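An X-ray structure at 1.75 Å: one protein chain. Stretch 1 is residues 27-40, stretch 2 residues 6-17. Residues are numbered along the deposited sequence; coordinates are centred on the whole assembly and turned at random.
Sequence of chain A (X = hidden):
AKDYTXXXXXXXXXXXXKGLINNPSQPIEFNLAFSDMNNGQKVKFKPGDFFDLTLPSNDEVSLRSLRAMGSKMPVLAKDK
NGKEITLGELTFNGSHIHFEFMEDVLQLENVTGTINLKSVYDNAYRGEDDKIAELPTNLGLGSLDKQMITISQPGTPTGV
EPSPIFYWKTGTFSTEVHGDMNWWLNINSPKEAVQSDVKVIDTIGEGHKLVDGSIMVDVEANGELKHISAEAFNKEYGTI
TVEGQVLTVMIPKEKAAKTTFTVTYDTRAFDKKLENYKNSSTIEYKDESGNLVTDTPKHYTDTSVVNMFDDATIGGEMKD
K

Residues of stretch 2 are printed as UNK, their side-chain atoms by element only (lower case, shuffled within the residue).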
ATOM      1  N   PRO A  27       3.881   1.116  -1.689  1.00 14.87           N
ATOM      2  CA  PRO A  27       4.629  -0.105  -1.997  1.00 15.70           C
ATOM      3  C   PRO A  27       5.978   0.203  -2.636  1.00 15.60           C
ATOM      4  O   PRO A  27       6.178   1.286  -3.191  1.00 17.40           O
ATOM      5  CB  PRO A  27       3.727  -0.837  -2.996  1.00 15.14           C
ATOM      6  CG  PRO A  27       2.373  -0.177  -2.850  1.00 17.45           C
ATOM      7  CD  PRO A  27       2.716   1.258  -2.577  1.00 16.36           C
ATOM      8  N   ILE A  28       6.902  -0.748  -2.537  1.00 13.48           N
ATOM      9  CA  ILE A  28       8.199  -0.626  -3.190  1.00 14.17           C
ATOM     10  C   ILE A  28       8.011  -1.584  -4.362  1.00 14.71           C
ATOM     11  O   ILE A  28       7.808  -2.778  -4.163  1.00 13.93           O
ATOM     12  CB  ILE A  28       9.361  -1.089  -2.285  1.00 14.48           C
ATOM     13  CG1 ILE A  28       9.519  -0.103  -1.123  1.00 12.51           C
ATOM     14  CG2 ILE A  28      10.652  -1.145  -3.077  1.00 13.09           C
ATOM     15  CD1 ILE A  28      10.668  -0.397  -0.181  1.00 15.09           C
ATOM     16  N   GLU A  29       8.046  -1.043  -5.576  1.00 16.12           N
ATOM     17  CA  GLU A  29       7.809  -1.829  -6.781  1.00 17.19           C
ATOM     18  C   GLU A  29       9.025  -2.410  -7.478  1.00 16.56           C
ATOM     19  O   GLU A  29      10.064  -1.759  -7.615  1.00 17.13           O
ATOM     20  CB  GLU A  29       7.044  -0.989  -7.803  1.00 17.51           C
ATOM     21  CG  GLU A  29       5.741  -0.419  -7.311  1.00 23.95           C
ATOM     22  CD  GLU A  29       5.252   0.696  -8.207  1.00 26.16           C
ATOM     23  OE1 GLU A  29       5.221   0.493  -9.440  1.00 28.34           O
ATOM     24  OE2 GLU A  29       4.906   1.774  -7.680  1.00 27.37           O
ATOM     25  N   PHE A  30       8.865  -3.644  -7.940  1.00 13.82           N
ATOM     26  CA  PHE A  30       9.914  -4.340  -8.659  1.00 13.91           C
ATOM     27  C   PHE A  30       9.349  -4.744 -10.009  1.00 15.25           C
ATOM     28  O   PHE A  30       8.273  -5.335 -10.088  1.00 14.85           O
ATOM     29  CB  PHE A  30      10.359  -5.585  -7.887  1.00 12.94           C
ATOM     30  CG  PHE A  30      11.125  -5.275  -6.640  1.00 14.35           C
ATOM     31  CD1 PHE A  30      12.501  -5.088  -6.685  1.00 15.21           C
ATOM     32  CD2 PHE A  30      10.467  -5.133  -5.425  1.00 14.83           C
ATOM     33  CE1 PHE A  30      13.215  -4.764  -5.538  1.00 15.85           C
ATOM     34  CE2 PHE A  30      11.171  -4.805  -4.266  1.00 15.18           C
ATOM     35  CZ  PHE A  30      12.549  -4.621  -4.323  1.00 16.75           C
ATOM     36  N   ASN A  31      10.060  -4.391 -11.072  1.00 15.27           N
ATOM     37  CA  ASN A  31       9.637  -4.744 -12.417  1.00 16.26           C
ATOM     38  C   ASN A  31      10.666  -5.706 -12.987  1.00 16.17           C
ATOM     39  O   ASN A  31      11.868  -5.447 -12.933  1.00 18.85           O
ATOM     40  CB  ASN A  31       9.548  -3.502 -13.299  1.00 19.55           C
ATOM     41  CG  ASN A  31       9.308  -3.847 -14.750  1.00 22.59           C
ATOM     42  OD1 ASN A  31       8.206  -4.240 -15.135  1.00 25.90           O
ATOM     43  ND2 ASN A  31      10.349  -3.718 -15.564  1.00 25.63           N
ATOM     44  N   LEU A  32      10.190  -6.816 -13.537  1.00 15.32           N
ATOM     45  CA  LEU A  32      11.072  -7.829 -14.092  1.00 14.03           C
ATOM     46  C   LEU A  32      10.537  -8.374 -15.411  1.00 14.93           C
ATOM     47  O   LEU A  32       9.338  -8.604 -15.567  1.00 14.58           O
ATOM     48  CB  LEU A  32      11.226  -8.967 -13.072  1.00 13.32           C
ATOM     49  CG  LEU A  32      12.139 -10.149 -13.385  1.00 13.73           C
ATOM     50  CD1 LEU A  32      13.596  -9.702 -13.357  1.00 13.89           C
ATOM     51  CD2 LEU A  32      11.897 -11.251 -12.357  1.00 13.77           C
ATOM     52  N   ALA A  33      11.436  -8.574 -16.368  1.00 14.14           N
ATOM     53  CA  ALA A  33      11.061  -9.109 -17.664  1.00 13.38           C
ATOM     54  C   ALA A  33      11.962 -10.294 -17.968  1.00 13.09           C
ATOM     55  O   ALA A  33      13.129 -10.305 -17.581  1.00 13.73           O
ATOM     56  CB  ALA A  33      11.219  -8.038 -18.742  1.00 13.59           C
ATOM     57  N   PHE A  34      11.419 -11.295 -18.646  1.00 13.47           N
ATOM     58  CA  PHE A  34      12.203 -12.464 -19.014  1.00 15.56           C
ATOM     59  C   PHE A  34      11.748 -13.041 -20.347  1.00 15.10           C
ATOM     60  O   PHE A  34      10.717 -12.641 -20.896  1.00 12.68           O
ATOM     61  CB  PHE A  34      12.136 -13.526 -17.903  1.00 14.67           C
ATOM     62  CG  PHE A  34      10.761 -14.073 -17.653  1.00 15.17           C
ATOM     63  CD1 PHE A  34      10.317 -15.204 -18.328  1.00 16.02           C
ATOM     64  CD2 PHE A  34       9.909 -13.454 -16.742  1.00 16.34           C
ATOM     65  CE1 PHE A  34       9.044 -15.713 -18.097  1.00 18.08           C
ATOM     66  CE2 PHE A  34       8.634 -13.954 -16.506  1.00 15.78           C
ATOM     67  CZ  PHE A  34       8.202 -15.089 -17.185  1.00 17.06           C
ATOM     68  N   SER A  35      12.537 -13.961 -20.889  1.00 14.95           N
ATOM     69  CA  SER A  35      12.191 -14.586 -22.153  1.00 17.56           C
ATOM     70  C   SER A  35      12.906 -15.919 -22.255  1.00 18.41           C
ATOM     71  O   SER A  35      13.669 -16.292 -21.362  1.00 18.87           O
ATOM     72  CB  SER A  35      12.594 -13.688 -23.325  1.00 18.73           C
ATOM     73  OG  SER A  35      13.998 -13.500 -23.351  1.00 21.76           O
ATOM     74  N   ASP A  36      12.657 -16.635 -23.344  1.00 18.38           N
ATOM     75  CA  ASP A  36      13.276 -17.932 -23.560  1.00 18.53           C
ATOM     76  C   ASP A  36      14.668 -17.859 -24.187  1.00 18.29           C
ATOM     77  O   ASP A  36      15.131 -18.829 -24.784  1.00 18.76           O
ATOM     78  CB  ASP A  36      12.370 -18.815 -24.422  1.00 20.11           C
ATOM     79  CG  ASP A  36      11.874 -18.105 -25.666  1.00 21.73           C
ATOM     80  OD1 ASP A  36      12.526 -17.138 -26.110  1.00 23.80           O
ATOM     81  OD2 ASP A  36      10.833 -18.525 -26.204  1.00 26.68           O
ATOM     82  N   MET A  37      15.327 -16.709 -24.069  1.00 17.10           N
ATOM     83  CA  MET A  37      16.683 -16.563 -24.599  1.00 19.01           C
ATOM     84  C   MET A  37      17.635 -16.552 -23.411  1.00 18.37           C
ATOM     85  O   MET A  37      17.646 -15.605 -22.619  1.00 17.78           O
ATOM     86  CB  MET A  37      16.844 -15.259 -25.390  1.00 20.22           C
ATOM     87  CG  MET A  37      16.211 -15.260 -26.773  1.00 19.69           C
ATOM     88  SD  MET A  37      16.621 -16.712 -27.777  1.00 23.44           S
ATOM     89  CE  MET A  37      18.335 -16.689 -27.797  1.00  1.10           C
ATOM     90  N   ASN A  38      18.424 -17.612 -23.281  1.00 17.68           N
ATOM     91  CA  ASN A  38      19.370 -17.723 -22.175  1.00 17.98           C
ATOM     92  C   ASN A  38      20.813 -17.647 -22.667  1.00 18.20           C
ATOM     93  O   ASN A  38      21.337 -18.604 -23.241  1.00 17.95           O
ATOM     94  CB  ASN A  38      19.121 -19.036 -21.426  1.00 17.77           C
ATOM     95  CG  ASN A  38      20.042 -19.214 -20.243  1.00 19.00           C
ATOM     96  OD1 ASN A  38      20.563 -18.244 -19.697  1.00 20.13           O
ATOM     97  ND2 ASN A  38      20.239 -20.460 -19.831  1.00 20.91           N
ATOM     98  N   ASN A  39      21.456 -16.505 -22.437  1.00 17.76           N
ATOM     99  CA  ASN A  39      22.831 -16.306 -22.877  1.00 19.80           C
ATOM    100  C   ASN A  39      22.934 -16.470 -24.393  1.00 18.45           C
ATOM    101  O   ASN A  39      23.890 -17.050 -24.911  1.00 19.17           O
ATOM    102  CB  ASN A  39      23.768 -17.293 -22.171  1.00 21.06           C
ATOM    103  CG  ASN A  39      24.487 -16.669 -20.992  1.00 23.84           C
ATOM    104  OD1 ASN A  39      24.779 -17.340 -20.003  1.00 26.08           O
ATOM    105  ND2 ASN A  39      24.790 -15.378 -21.097  1.00 23.24           N
ATOM    106  N   GLY A  40      21.934 -15.953 -25.097  1.00 18.02           N
ATOM    107  CA  GLY A  40      21.928 -16.032 -26.545  1.00 15.43           C
ATOM    108  C   GLY A  40      21.498 -17.380 -27.084  1.00 16.29           C
ATOM    109  O   GLY A  40      21.551 -17.610 -28.291  1.00 12.78           O
ATOM    110  N   UNK A   6      19.152 -18.385 -11.443  1.00 16.84           N
ATOM    111  CA  UNK A   6      20.425 -17.756 -11.754  1.00 18.06           C
ATOM    112  C   UNK A   6      20.818 -17.817 -13.222  1.00 18.83           C
ATOM    113  O   UNK A   6      21.953 -17.493 -13.576  1.00 21.62           O
ATOM    114  c   UNK A   6      21.524 -18.343 -10.877  1.00 18.86           C
ATOM    115  n   UNK A   6      21.113 -18.976  -8.585  1.00 19.36           N
ATOM    116  o   UNK A   6      21.394 -16.799  -9.049  1.00 22.45           O
ATOM    117  c   UNK A   6      21.343 -17.977  -9.420  1.00 20.60           C
ATOM    118  N   UNK A   7      19.876 -18.225 -14.069  1.00 17.17           N
ATOM    119  CA  UNK A   7      20.107 -18.287 -15.514  1.00 16.46           C
ATOM    120  C   UNK A   7      19.965 -16.881 -16.095  1.00 17.84           C
ATOM    121  O   UNK A   7      19.302 -16.026 -15.506  1.00 15.86           O
ATOM    122  o   UNK A   7      20.630 -21.670 -17.689  1.00 22.99           O
ATOM    123  c   UNK A   7      19.339 -20.679 -15.951  1.00 16.00           C
ATOM    124  c   UNK A   7      19.087 -19.211 -16.177  1.00 16.63           C
ATOM    125  o   UNK A   7      21.704 -20.917 -15.940  1.00 22.43           O
ATOM    126  c   UNK A   7      20.651 -21.125 -16.568  1.00 20.27           C
ATOM    127  N   UNK A   8      20.565 -16.652 -17.263  1.00 16.26           N
ATOM    128  CA  UNK A   8      20.526 -15.343 -17.911  1.00 14.82           C
ATOM    129  C   UNK A   8      19.317 -15.146 -18.824  1.00 15.23           C
ATOM    130  O   UNK A   8      19.473 -14.816 -19.999  1.00 15.23           O
ATOM    131  c   UNK A   8      21.812 -15.125 -18.703  1.00 16.30           C
ATOM    132  N   UNK A   9      18.116 -15.331 -18.282  1.00 14.25           N
ATOM    133  CA  UNK A   9      16.889 -15.175 -19.067  1.00 13.26           C
ATOM    134  C   UNK A   9      16.146 -13.884 -18.754  1.00 13.56           C
ATOM    135  O   UNK A   9      15.104 -13.600 -19.353  1.00 15.04           O
ATOM    136  c   UNK A   9      15.574 -16.493 -17.347  1.00 12.38           C
ATOM    137  c   UNK A   9      16.496 -17.647 -19.364  1.00 14.22           C
ATOM    138  c   UNK A   9      14.342 -17.323 -17.069  1.00 11.21           C
ATOM    139  c   UNK A   9      15.900 -16.357 -18.835  1.00 13.04           C
ATOM    140  N   UNK A  10      16.690 -13.094 -17.834  1.00 13.78           N
ATOM    141  CA  UNK A  10      16.062 -11.846 -17.429  1.00 14.79           C
ATOM    142  C   UNK A  10      16.573 -10.648 -18.216  1.00 16.78           C
ATOM    143  O   UNK A  10      17.722 -10.221 -18.069  1.00 17.27           O
ATOM    144  c   UNK A  10      16.254 -11.675 -15.925  1.00 14.29           C
ATOM    145  c   UNK A  10      16.325 -15.041 -14.156  1.00 12.82           C
ATOM    146  c   UNK A  10      14.974 -15.243 -13.891  1.00 12.60           C
ATOM    147  c   UNK A  10      14.474 -13.104 -14.872  1.00 13.71           C
ATOM    148  c   UNK A  10      14.050 -14.274 -14.249  1.00 11.47           C
ATOM    149  c   UNK A  10      15.821 -12.888 -15.149  1.00 13.81           C
ATOM    150  c   UNK A  10      16.742 -13.865 -14.782  1.00 14.71           C
ATOM    151  N   UNK A  11      15.678 -10.113 -19.045  1.00 19.63           N
ATOM    152  CA  UNK A  11      15.965  -8.993 -19.937  1.00 20.67           C
ATOM    153  C   UNK A  11      15.731  -7.588 -19.387  1.00 20.83           C
ATOM    154  O   UNK A  11      16.159  -6.607 -20.000  1.00 21.37           O
ATOM    155  c   UNK A  11      15.418 -10.457 -21.910  1.00 23.14           C
ATOM    156  c   UNK A  11      15.140  -9.122 -21.230  1.00 21.19           C
ATOM    157  o   UNK A  11      13.747  -9.042 -20.909  1.00 23.01           O
ATOM    158  N   UNK A  12      15.051  -7.475 -18.250  1.00 20.45           N
ATOM    159  CA  UNK A  12      14.784  -6.165 -17.672  1.00 19.08           C
ATOM    160  C   UNK A  12      14.617  -6.250 -16.163  1.00 17.74           C
ATOM    161  O   UNK A  12      14.100  -7.239 -15.645  1.00 16.26           O
ATOM    162  n   UNK A  12      12.427  -4.250 -21.634  1.00 25.60           N
ATOM    163  c   UNK A  12      12.366  -4.650 -20.366  1.00 22.62           C
ATOM    164  o   UNK A  12      11.328  -4.596 -19.703  1.00 27.67           O
ATOM    165  c   UNK A  12      13.517  -5.551 -18.289  1.00 19.96           C
ATOM    166  c   UNK A  12      13.652  -5.186 -19.765  1.00 21.76           C
ATOM    167  N   UNK A  13      15.056  -5.210 -15.463  1.00 16.85           N
ATOM    168  CA  UNK A  13      14.940  -5.173 -14.010  1.00 17.07           C
ATOM    169  C   UNK A  13      15.010  -3.741 -13.500  1.00 18.03           C
ATOM    170  O   UNK A  13      15.960  -3.015 -13.797  1.00 18.53           O
ATOM    171  c   UNK A  13      14.906  -6.029  -9.746  1.00 16.87           C
ATOM    172  c   UNK A  13      17.251  -5.666 -11.188  1.00 17.27           C
ATOM    173  c   UNK A  13      16.091  -5.758  -9.075  1.00 17.99           C
ATOM    174  c   UNK A  13      16.048  -6.009 -13.368  1.00 16.45           C
ATOM    175  c   UNK A  13      17.268  -5.576  -9.791  1.00 16.91           C
ATOM    176  c   UNK A  13      16.068  -5.935 -11.869  1.00 17.48           C
ATOM    177  c   UNK A  13      14.899  -6.117 -11.138  1.00 17.51           C
ATOM    178  N   UNK A  14      14.008  -3.338 -12.725  1.00 17.34           N
ATOM    179  CA  UNK A  14      13.979  -1.983 -12.194  1.00 18.79           C
ATOM    180  C   UNK A  14      13.204  -1.883 -10.883  1.00 18.12           C
ATOM    181  O   UNK A  14      12.237  -2.610 -10.664  1.00 19.03           O
ATOM    182  o   UNK A  14      12.714   1.232 -13.085  1.00 26.34           O
ATOM    183  o   UNK A  14      14.778   0.741 -12.522  1.00 26.24           O
ATOM    184  c   UNK A  14      13.640   0.415 -12.922  1.00 23.17           C
ATOM    185  c   UNK A  14      13.377  -1.041 -13.235  1.00 21.26           C
ATOM    186  N   UNK A  15      13.642  -0.980 -10.013  1.00 17.78           N
ATOM    187  CA  UNK A  15      12.999  -0.777  -8.719  1.00 17.21           C
ATOM    188  C   UNK A  15      12.461   0.642  -8.569  1.00 18.65           C
ATOM    189  O   UNK A  15      13.146   1.619  -8.879  1.00 20.18           O
ATOM    190  c   UNK A  15      14.610  -2.407  -7.693  1.00 18.66           C
ATOM    191  c   UNK A  15      13.981  -1.032  -7.555  1.00 17.67           C
ATOM    192  c   UNK A  15      13.249  -0.899  -6.224  1.00 16.59           C
ATOM    193  N   UNK A  16      11.231   0.747  -8.077  1.00 18.91           N
ATOM    194  CA  UNK A  16      10.586   2.037  -7.874  1.00 19.18           C
ATOM    195  C   UNK A  16       9.827   2.019  -6.547  1.00 19.22           C
ATOM    196  O   UNK A  16       9.310   0.984  -6.130  1.00 18.47           O
ATOM    197  n   UNK A  16      10.266   1.671 -11.273  1.00 23.57           N
ATOM    198  c   UNK A  16       9.618   2.334  -9.028  1.00 18.87           C
ATOM    199  o   UNK A  16      10.954   3.669 -10.512  1.00 24.24           O
ATOM    200  c   UNK A  16      10.337   2.615 -10.342  1.00 21.70           C
ATOM    201  N   UNK A  17       9.776   3.165  -5.849  1.00 17.98           N
ATOM    202  CA  UNK A  17      10.398   4.429  -6.259  1.00 19.79           C
ATOM    203  C   UNK A  17      11.910   4.413  -6.032  1.00 19.86           C
ATOM    204  O   UNK A  17      12.427   3.587  -5.281  1.00 21.19           O
ATOM    205  c   UNK A  17       9.686   5.457  -5.382  1.00 20.13           C
ATOM    206  c   UNK A  17       8.948   3.346  -4.643  1.00 16.76           C
ATOM    207  c   UNK A  17       9.420   4.680  -4.118  1.00 18.87           C
TER

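Position 6 carries two carbons, the second bonded to one oxygen and one nitrogen; its CB stays 8.9 Å from Asn38 OD1, so the side chain makes no contact. A short amide of this kind is Asn6.

Position 7 has three carbons in line, the last bearing two oxygens, one of which lies 2.5 Å from Asn38 ND2. Such a carboxylate is Glu7; the oxygen, OE2, accepts a very short hydrogen bond from Asn38 ND2.

Position 8 has a single side-chain carbon, pointing toward stretch 1, with CB 3.5 Å from Asn38 OD1; it is Ala8. Its backbone N donates a weak bond to Asn38 OD1 (2.9 Å, 125° at the hydrogen), so the Asn38 amide engages stretch 2 through both its nitrogen and its oxygen.

Position 9 shows four carbons, forked at the first, with one arm two carbons long; the one-carbon arm lies 3.6 Å from Asn38 CB. This defines Ile9, whose backbone O accepts from Ser35 N (3.0 Å, 147°).

At position 10 one carbon leads to a six-carbon ring without a hydroxyl, and a ring carbon approaches Leu32 CD1 (3.8 Å) and Phe34 CB (3.9 Å), while Ala33 O lies at the ring edge. The residue is Phe10, the ring carbon CD2.

Position 11 has one carbon carrying an oxygen and a methyl carbon, the latter 3.7 Å from Ser35 OG: Thr11. Its backbone N donates a weak bond to Ala33 O (2.9 Å, 129°).

Position 12 has three carbons, the third bearing one oxygen and one nitrogen, and its CB packs 3.4 Å from Ala33 CB: the longer amide Gln12. Ala33 N donates to Gln12 O (3.1 Å, 160°); the return bond from Gln12 N to Ala33 O is weak at 3.5 Å.

Position 13 is again one carbon and a six-carbon ring, with a ring carbon 4.0 Å from Phe30 CD1: Phe13. This carbon, CE1, and Phe30 CD1 each lie near the plane of the other ring, at its edge.

Position 14 has two carbons, the second with two oxygens, and its CB is 4.6 Å from Asn31 CB: Asp14. Its backbone pairs with Asn31 in both directions, Asn31 N to Asp14 O at 2.8 Å and Asp14 N to Asn31 O at 3.0 Å.

Position 15 has one carbon carrying two others, one of which covers one face of the Phe30 ring and sits 4.1 Å from Ile28 CG2. It is Val15, and that carbon is CG1.

Position 16 has two carbons, the second carrying one oxygen and one nitrogen, and its CB lies 4.4 Å from Glu29 CB: Asn16. Its ND2 donates to Asp14 OD2 (3.1 Å); its backbone N reaches Glu29 O at 2.8 Å, and Glu29 N reaches Asn16 O at a very short 2.5 Å.

Position 17 has three carbons closing a ring onto the backbone N, the carbon on N lying 3.7 Å from Pro27 O: Pro17, preceded by a cis peptide.

The strands run antiparallel, at 167°, and the two stretches together bury 1053 Å². Paired backbone bonds at Glu29, Asn31 and Ala33 set the register. Phe30, Leu32, Val15 and Phe13 pack on one sheet face; Glu29, Asn31, Asp14 and Asn16 occupy the other. Beyond the strand ladder, Asn38 fastens the end near Glu7 and Ala8.

Stretch 2, residues 6-17: NEAIFTQFDVNP
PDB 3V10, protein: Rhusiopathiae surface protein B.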